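Local coordinates for protein dual function macrocyclase-peptidase POPB (Galerina marginata, PDB 5N4B) that cleaves peptide bonds after proline and closes peptides into macrocycles in the biosynthesis of the amanitin toxins, at residues G166-T171 against G228-R233; F215-Y220 against E247-V252. The protein carries 1 engineered substitution. One frame throughout, in Å; residues are numbered along the deposited sequence.

Overall arrangement
Along the chain the segments alternate: 166-171, 215-220, 228-233, 247-252, so the loops closed by contacts 1 and 2 cross. Contact 1 closes a long loop from the turn leading into strand 170-176, in one four-stranded blade of the beta-propeller, to the connection between strands 214-219 and 236-241 of the next blade, on the side that faces the catalytic domain. Contact 2 closes a shorter loop within that second blade, joining strand 214-219 to strand 250-254 past the intervening strand 236-241. Their centres lie about 17 Å apart, and they meet at Tyr220, whose ring packs on Asp232 and whose CB lies 3.7 Å from CE1 of Tyr169.

Contact 1 of 2, residues G166-T171 against G228-R233; sequences GGDYST and GTRSDR
Asp168 OD1 takes two nitrogens of Arg230: NH2 at 2.9 Å, with an N-H...O angle of 155°, and NE in a weaker bond at 3.2 Å. The salt bridge joins two loops from adjacent blades of the beta-propeller, at its face toward the alpha/beta-hydrolase domain. NE also reaches Asp168 OD2 in another weak bond, so the carboxylate sits at the guanidinium edge. The two planes lie only 28° apart, and NH2 meets OD1 on its syn side. Arg230 reaches across with an extended chain, its CG anti to the backbone N (chi1 -164°). NH2 has a second acceptor in Gly661 O of the catalytic domain, next to the catalytic Asp662, while the backbone of Gly167 is hydrogen-bonded to that of the catalytic His699. The pair thus lies at the seam between the two domains, beside Asp662 and His699 of the charge relay, whose third member is the engineered Ala578 here.

A second meeting involves Tyr169 and Asp232, whose side chains run alongside each other in opposite senses. Asp232 OD2 is held in a salt bridge by Lys202, which also makes a cation-pi contact with the Tyr169 ring and donates to the backbone O of Asp168, so one ammonium group ties the 166-171 turn to the Asp232 carboxylate. Arg233 folds back so that NH1 donates to Asp232 O at 3.0 Å, approaching from above the carbonyl plane.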
ATOM      1  N   GLY A 166      -7.467  17.375  -7.214  1.00 18.63           N
ATOM      2  CA  GLY A 166      -7.187  18.585  -6.493  1.00 17.82           C
ATOM      3  C   GLY A 166      -7.529  18.585  -5.017  1.00 18.15           C
ATOM      4  O   GLY A 166      -7.292  19.603  -4.352  1.00 20.71           O
ATOM      5  N   GLY A 167      -8.121  17.536  -4.499  1.00 18.13           N
ATOM      6  CA  GLY A 167      -8.554  17.514  -3.105  1.00 17.91           C
ATOM      7  C   GLY A 167      -7.632  16.749  -2.171  1.00 18.63           C
ATOM      8  O   GLY A 167      -6.966  15.800  -2.582  1.00 19.16           O
ATOM      9  N   ASP A 168      -7.597  17.168  -0.906  1.00 17.20           N
ATOM     10  CA  ASP A 168      -6.745  16.539   0.103  1.00 17.62           C
ATOM     11  C   ASP A 168      -7.507  15.665   1.108  1.00 16.33           C
ATOM     12  O   ASP A 168      -6.869  15.036   1.959  1.00 17.23           O
ATOM     13  CB  ASP A 168      -5.986  17.618   0.879  1.00 18.96           C
ATOM     14  CG  ASP A 168      -4.738  18.084   0.182  1.00 21.21           C
ATOM     15  OD1 ASP A 168      -4.162  17.345  -0.638  1.00 27.10           O
ATOM     16  OD2 ASP A 168      -4.424  19.275   0.408  1.00 25.47           O
ATOM     17  N   TYR A 169      -8.835  15.632   1.049  1.00 15.20           N
ATOM     18  CA  TYR A 169      -9.700  14.839   1.907  1.00 15.45           C
ATOM     19  C   TYR A 169     -10.757  14.159   1.039  1.00 16.02           C
ATOM     20  O   TYR A 169     -10.976  14.519  -0.116  1.00 19.36           O
ATOM     21  CB  TYR A 169     -10.424  15.716   2.973  1.00 16.56           C
ATOM     22  CG  TYR A 169      -9.423  16.463   3.843  1.00 17.55           C
ATOM     23  CD1 TYR A 169      -8.909  15.905   4.995  1.00 17.10           C
ATOM     24  CD2 TYR A 169      -8.972  17.698   3.466  1.00 18.84           C
ATOM     25  CE1 TYR A 169      -7.948  16.565   5.753  1.00 15.96           C
ATOM     26  CE2 TYR A 169      -8.041  18.400   4.250  1.00 18.24           C
ATOM     27  CZ  TYR A 169      -7.524  17.800   5.369  1.00 18.02           C
ATOM     28  OH  TYR A 169      -6.567  18.493   6.113  1.00 22.30           O
ATOM     29  N   SER A 170     -11.433  13.191   1.606  1.00 14.68           N
ATOM     30  CA  SER A 170     -12.556  12.536   0.960  1.00 13.83           C
ATOM     31  C   SER A 170     -13.864  12.922   1.626  1.00 15.06           C
ATOM     32  O   SER A 170     -13.899  13.449   2.741  1.00 15.73           O
ATOM     33  CB  SER A 170     -12.426  11.011   1.013  1.00 15.71           C
ATOM     34  OG  SER A 170     -11.211  10.599   0.398  1.00 17.78           O
ATOM     35  N   THR A 171     -14.963  12.672   0.930  1.00 14.29           N
ATOM     36  CA  THR A 171     -16.318  12.932   1.401  1.00 12.94           C
ATOM     37  C   THR A 171     -17.090  11.629   1.350  1.00 14.22           C
ATOM     38  O   THR A 171     -17.052  10.905   0.341  1.00 13.92           O
ATOM     39  CB  THR A 171     -17.014  14.003   0.541  1.00 15.11           C
ATOM     40  OG1 THR A 171     -16.188  15.181   0.560  1.00 19.62           O
ATOM     41  CG2 THR A 171     -18.381  14.282   1.035  1.00 16.81           C
ATOM     42  N   GLY A 228      -4.576  27.926   6.850  1.00 42.04           N
ATOM     43  CA  GLY A 228      -3.708  26.864   7.321  1.00 45.00           C
ATOM     44  C   GLY A 228      -2.700  26.425   6.271  1.00 47.13           C
ATOM     45  O   GLY A 228      -2.478  27.050   5.237  1.00 47.74           O
ATOM     46  N   THR A 229      -2.098  25.294   6.555  1.00 45.96           N
ATOM     47  CA  THR A 229      -1.096  24.748   5.667  1.00 38.38           C
ATOM     48  C   THR A 229      -1.604  23.400   5.231  1.00 38.44           C
ATOM     49  O   THR A 229      -2.613  22.891   5.738  1.00 38.57           O
ATOM     50  CB  THR A 229       0.233  24.580   6.388  1.00 42.87           C
ATOM     51  OG1 THR A 229       0.063  23.651   7.465  1.00 48.05           O
ATOM     52  CG2 THR A 229       0.724  25.927   6.953  1.00 44.94           C
ATOM     53  N   ARG A 230      -0.851  22.766   4.345  1.00 29.44           N
ATOM     54  CA  ARG A 230      -1.230  21.444   3.898  1.00 26.16           C
ATOM     55  C   ARG A 230      -0.774  20.469   4.964  1.00 27.05           C
ATOM     56  O   ARG A 230       0.358  19.981   4.986  1.00 30.12           O
ATOM     57  CB  ARG A 230      -0.612  21.149   2.550  1.00 29.50           C
ATOM     58  CG  ARG A 230      -1.253  20.013   1.903  1.00 23.49           C
ATOM     59  CD  ARG A 230      -0.586  19.674   0.582  1.00 25.27           C
ATOM     60  NE  ARG A 230      -1.321  18.704  -0.187  1.00 22.75           N
ATOM     61  CZ  ARG A 230      -0.825  18.072  -1.262  1.00 23.42           C
ATOM     62  NH1 ARG A 230       0.408  18.339  -1.667  1.00 25.31           N
ATOM     63  NH2 ARG A 230      -1.556  17.195  -1.922  1.00 23.05           N
ATOM     64  N   SER A 231      -1.659  20.219   5.915  1.00 25.85           N
ATOM     65  CA  SER A 231      -1.282  19.385   7.027  1.00 25.72           C
ATOM     66  C   SER A 231      -2.560  18.904   7.670  1.00 27.83           C
ATOM     67  O   SER A 231      -3.632  19.534   7.579  1.00 28.35           O
ATOM     68  CB  SER A 231      -0.374  20.096   8.031  1.00 40.59           C
ATOM     69  OG  SER A 231      -1.129  20.759   9.004  1.00 45.06           O
ATOM     70  N   ASP A 232      -2.451  17.716   8.226  1.00 21.25           N
ATOM     71  CA  ASP A 232      -3.575  17.040   8.825  1.00 19.32           C
ATOM     72  C   ASP A 232      -3.277  16.924  10.306  1.00 20.30           C
ATOM     73  O   ASP A 232      -2.448  16.101  10.717  1.00 21.41           O
ATOM     74  CB  ASP A 232      -3.756  15.678   8.159  1.00 19.09           C
ATOM     75  CG  ASP A 232      -3.980  15.787   6.672  1.00 18.41           C
ATOM     76  OD1 ASP A 232      -4.734  16.679   6.217  1.00 22.72           O
ATOM     77  OD2 ASP A 232      -3.368  14.951   5.959  1.00 19.34           O
ATOM     78  N   ARG A 233      -3.946  17.740  11.102  1.00 19.71           N
ATOM     79  CA  ARG A 233      -3.746  17.764  12.546  1.00 19.60           C
ATOM     80  C   ARG A 233      -5.102  17.824  13.229  1.00 18.18           C
ATOM     81  O   ARG A 233      -6.114  18.220  12.649  1.00 19.63           O
ATOM     82  CB  ARG A 233      -2.865  18.934  12.995  1.00 25.40           C
ATOM     83  CG  ARG A 233      -1.462  18.869  12.497  1.00 32.64           C
ATOM     84  CD  ARG A 233      -0.698  17.782  13.226  1.00 50.02           C
ATOM     85  NE  ARG A 233       0.726  17.788  12.889  1.00 56.87           N
ATOM     86  CZ  ARG A 233       1.274  17.129  11.872  1.00 61.03           C
ATOM     87  NH1 ARG A 233       0.538  16.379  11.046  1.00 63.50           N
ATOM     88  NH2 ARG A 233       2.582  17.232  11.682  1.00 57.31           N
TER
HETATM   89  O   HOH W   1      -4.658  20.212   4.602  1.00 22.05           O

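Contact 2 of 2, residues F215-Y220 against E247-V252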
ATOM      1  N   PHE A 215     -22.226   5.254  11.340  1.00 13.92           N
ATOM      2  CA  PHE A 215     -20.869   4.772  11.249  1.00 12.18           C
ATOM      3  C   PHE A 215     -19.866   5.742  11.820  1.00 12.85           C
ATOM      4  O   PHE A 215     -20.066   6.955  11.857  1.00 13.64           O
ATOM      5  CB  PHE A 215     -20.482   4.438   9.793  1.00 12.93           C
ATOM      6  CG  PHE A 215     -20.712   5.551   8.817  1.00 12.81           C
ATOM      7  CD1 PHE A 215     -19.777   6.562   8.674  1.00 14.29           C
ATOM      8  CD2 PHE A 215     -21.850   5.585   8.035  1.00 13.80           C
ATOM      9  CE1 PHE A 215     -19.993   7.617   7.768  1.00 16.12           C
ATOM     10  CE2 PHE A 215     -22.057   6.637   7.155  1.00 15.76           C
ATOM     11  CZ  PHE A 215     -21.136   7.648   7.050  1.00 14.99           C
ATOM     12  N   LEU A 216     -18.787   5.170  12.287  1.00 12.32           N
ATOM     13  CA  LEU A 216     -17.649   5.937  12.767  1.00 13.10           C
ATOM     14  C   LEU A 216     -16.675   6.172  11.630  1.00 13.09           C
ATOM     15  O   LEU A 216     -16.479   5.307  10.764  1.00 13.35           O
ATOM     16  CB  LEU A 216     -16.915   5.223  13.912  1.00 14.01           C
ATOM     17  CG  LEU A 216     -17.782   5.102  15.176  1.00 17.55           C
ATOM     18  CD1 LEU A 216     -18.361   3.737  15.294  1.00 18.94           C
ATOM     19  CD2 LEU A 216     -17.070   5.492  16.362  1.00 24.16           C
ATOM     20  N   TYR A 217     -16.024   7.326  11.663  1.00 13.49           N
ATOM     21  CA  TYR A 217     -15.072   7.782  10.658  1.00 11.59           C
ATOM     22  C   TYR A 217     -14.185   8.854  11.282  1.00 13.39           C
ATOM     23  O   TYR A 217     -14.617   9.610  12.156  1.00 13.28           O
ATOM     24  CB  TYR A 217     -15.815   8.335   9.437  1.00 12.87           C
ATOM     25  CG  TYR A 217     -16.503   9.645   9.699  1.00 13.32           C
ATOM     26  CD1 TYR A 217     -17.717   9.716  10.392  1.00 14.99           C
ATOM     27  CD2 TYR A 217     -15.888  10.814   9.355  1.00 14.83           C
ATOM     28  CE1 TYR A 217     -18.294  10.926  10.682  1.00 14.26           C
ATOM     29  CE2 TYR A 217     -16.457  12.038   9.661  1.00 15.31           C
ATOM     30  CZ  TYR A 217     -17.644  12.090  10.342  1.00 15.03           C
ATOM     31  OH  TYR A 217     -18.206  13.332  10.666  1.00 17.40           O
ATOM     32  N   GLN A 218     -12.943   8.929  10.806  1.00 12.67           N
ATOM     33  CA  GLN A 218     -12.008   9.951  11.251  1.00 12.59           C
ATOM     34  C   GLN A 218     -12.100  11.164  10.339  1.00 13.64           C
ATOM     35  O   GLN A 218     -12.069  11.046   9.108  1.00 15.41           O
ATOM     36  CB  GLN A 218     -10.589   9.433  11.271  1.00 11.68           C
ATOM     37  CG  GLN A 218      -9.598  10.521  11.717  1.00 12.91           C
ATOM     38  CD  GLN A 218      -8.264   9.921  12.001  1.00 14.40           C
ATOM     39  OE1 GLN A 218      -7.870   9.808  13.151  1.00 14.43           O
ATOM     40  NE2 GLN A 218      -7.573   9.452  10.966  1.00 15.10           N
ATOM     41  N   ARG A 219     -12.192  12.329  10.937  1.00 14.37           N
ATOM     42  CA  ARG A 219     -12.139  13.533  10.139  1.00 17.70           C
ATOM     43  C   ARG A 219     -11.238  14.589  10.761  1.00 17.23           C
ATOM     44  O   ARG A 219     -10.768  14.481  11.892  1.00 19.11           O
ATOM     45  CB  ARG A 219     -13.495  14.128   9.887  1.00 20.87           C
ATOM     46  CG  ARG A 219     -14.143  14.457  11.198  1.00 20.10           C
ATOM     47  CD  ARG A 219     -15.137  15.546  11.053  1.00 25.35           C
ATOM     48  NE  ARG A 219     -14.562  16.827  10.641  1.00 23.84           N
ATOM     49  CZ  ARG A 219     -15.291  17.914  10.495  1.00 26.96           C
ATOM     50  NH1 ARG A 219     -16.602  17.864  10.728  1.00 29.47           N
ATOM     51  NH2 ARG A 219     -14.694  19.024  10.121  1.00 22.00           N
ATOM     52  N   TYR A 220     -10.979  15.581   9.976  1.00 16.25           N
ATOM     53  CA  TYR A 220     -10.095  16.677  10.312  1.00 17.25           C
ATOM     54  C   TYR A 220     -10.841  17.993  10.368  1.00 18.11           C
ATOM     55  O   TYR A 220     -11.974  18.076   9.884  1.00 19.74           O
ATOM     56  CB  TYR A 220      -8.960  16.728   9.310  1.00 18.69           C
ATOM     57  CG  TYR A 220      -7.984  15.609   9.564  1.00 16.32           C
ATOM     58  CD1 TYR A 220      -6.917  15.789  10.442  1.00 17.99           C
ATOM     59  CD2 TYR A 220      -8.174  14.349   9.020  1.00 15.18           C
ATOM     60  CE1 TYR A 220      -6.015  14.778  10.703  1.00 17.18           C
ATOM     61  CE2 TYR A 220      -7.276  13.330   9.302  1.00 16.19           C
ATOM     62  CZ  TYR A 220      -6.216  13.560  10.137  1.00 16.51           C
ATOM     63  OH  TYR A 220      -5.338  12.500  10.398  1.00 17.14           O
ATOM     64  N   GLU A 247     -23.556  18.315  10.609  1.00 29.68           N
ATOM     65  CA  GLU A 247     -23.682  19.161  11.786  1.00 32.11           C
ATOM     66  C   GLU A 247     -24.137  18.377  13.019  1.00 31.27           C
ATOM     67  O   GLU A 247     -23.766  18.723  14.145  1.00 32.63           O
ATOM     68  CB  GLU A 247     -24.595  20.349  11.445  1.00 37.60           C
ATOM     69  CG  GLU A 247     -23.939  21.374  10.443  1.00 52.03           C
ATOM     70  CD  GLU A 247     -24.076  21.036   8.936  1.00 66.94           C
ATOM     71  OE1 GLU A 247     -24.776  21.792   8.216  1.00 67.50           O
ATOM     72  OE2 GLU A 247     -23.459  20.055   8.450  1.00 69.46           O
ATOM     73  N   GLU A 248     -24.858  17.284  12.829  1.00 26.62           N
ATOM     74  CA  GLU A 248     -25.319  16.458  13.937  1.00 27.06           C
ATOM     75  C   GLU A 248     -24.326  15.374  14.380  1.00 25.15           C
ATOM     76  O   GLU A 248     -24.538  14.733  15.412  1.00 25.69           O
ATOM     77  CB  GLU A 248     -26.641  15.777  13.568  1.00 31.33           C
ATOM     78  CG  GLU A 248     -27.822  16.757  13.340  1.00 41.91           C
ATOM     79  CD  GLU A 248     -29.167  16.036  13.275  1.00 55.22           C
ATOM     80  OE1 GLU A 248     -29.435  15.190  14.160  1.00 58.90           O
ATOM     81  OE2 GLU A 248     -29.959  16.311  12.345  1.00 66.20           O
ATOM     82  N   ASP A 249     -23.211  15.203  13.674  1.00 22.61           N
ATOM     83  CA  ASP A 249     -22.283  14.132  14.011  1.00 21.78           C
ATOM     84  C   ASP A 249     -21.677  14.329  15.404  1.00 25.43           C
ATOM     85  O   ASP A 249     -21.402  15.452  15.838  1.00 28.69           O
ATOM     86  CB  ASP A 249     -21.164  14.073  12.958  1.00 21.22           C
ATOM     87  CG  ASP A 249     -21.622  13.488  11.634  1.00 21.69           C
ATOM     88  OD1 ASP A 249     -22.831  13.372  11.362  1.00 21.02           O
ATOM     89  OD2 ASP A 249     -20.729  13.181  10.807  1.00 20.78           O
ATOM     90  N   ILE A 250     -21.448  13.216  16.080  1.00 23.98           N
ATOM     91  CA  ILE A 250     -20.920  13.169  17.438  1.00 24.87           C
ATOM     92  C   ILE A 250     -19.407  13.016  17.367  1.00 24.93           C
ATOM     93  O   ILE A 250     -18.905  12.195  16.590  1.00 22.10           O
ATOM     94  CB  ILE A 250     -21.551  11.977  18.183  1.00 24.62           C
ATOM     95  CG1 ILE A 250     -23.048  12.231  18.375  1.00 37.14           C
ATOM     96  CG2 ILE A 250     -20.860  11.742  19.519  1.00 31.81           C
ATOM     97  CD1 ILE A 250     -23.821  11.006  18.824  1.00 40.08           C
ATOM     98  N   ILE A 251     -18.663  13.766  18.176  1.00 24.02           N
ATOM     99  CA  ILE A 251     -17.232  13.558  18.343  1.00 22.70           C
ATOM    100  C   ILE A 251     -17.065  12.496  19.424  1.00 24.34           C
ATOM    101  O   ILE A 251     -17.326  12.752  20.609  1.00 27.19           O
ATOM    102  CB  ILE A 251     -16.474  14.843  18.718  1.00 24.92           C
ATOM    103  CG1 ILE A 251     -16.530  15.843  17.562  1.00 27.97           C
ATOM    104  CG2 ILE A 251     -15.011  14.505  18.990  1.00 31.12           C
ATOM    105  CD1 ILE A 251     -15.863  17.201  17.893  1.00 35.69           C
ATOM    106  N   VAL A 252     -16.659  11.297  19.014  1.00 19.69           N
ATOM    107  CA  VAL A 252     -16.432  10.145  19.885  1.00 19.19           C
ATOM    108  C   VAL A 252     -15.108  10.287  20.633  1.00 21.68           C
ATOM    109  O   VAL A 252     -14.993   9.938  21.819  1.00 23.89           O
ATOM    110  CB  VAL A 252     -16.462   8.884  18.993  1.00 21.23           C
ATOM    111  CG1 VAL A 252     -15.980   7.695  19.679  1.00 25.67           C
ATOM    112  CG2 VAL A 252     -17.879   8.666  18.477  1.00 27.73           C
TER
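Tyr217 OH donates to Asp249 OD2 at 2.5 Å, a short bond from strand 214-219 to the residue just before strand 250-254, in one four-stranded antiparallel propeller blade. The two strands are not neighbours in it: strand 236-241 runs between them, and the link is made by side chains. The Tyr217 and Asp249 side chains cross nearly at right angles, and the ring and carboxylate planes are 70° apart. OD2 lies at the ring edge, 3.3 Å from CE1, and receives the hydroxyl on its anti lone pair. With chi1 at 71°, Tyr217 CG is lodged between the backbone N and carbonyl carbon, and the ring leans toward the outer strand. Both polar ends have second partners: Gln246 NE2 is hydrogen-bonded to Tyr217 OH, and His240 ND1 to Asp249 OD1, so the carboxylate is fixed through both oxygens.

The tight side is this buried tyrosine, also packed by Val198, Phe201, Cys238 and His240. By comparison, the apolar contact is slight: Leu216 CD2 reaches Val252 CG2 at 3.9 Å. Toward solvent the contact fades, with Glu247, Glu248 and Ile251 all exposed. Arg219, on the same strand as Tyr217, turns its guanidinium back on its own chain, where NE at 3.0 Å and NH2 at 2.9 Å both donate to Tyr220 O from the same face of the carbonyl plane.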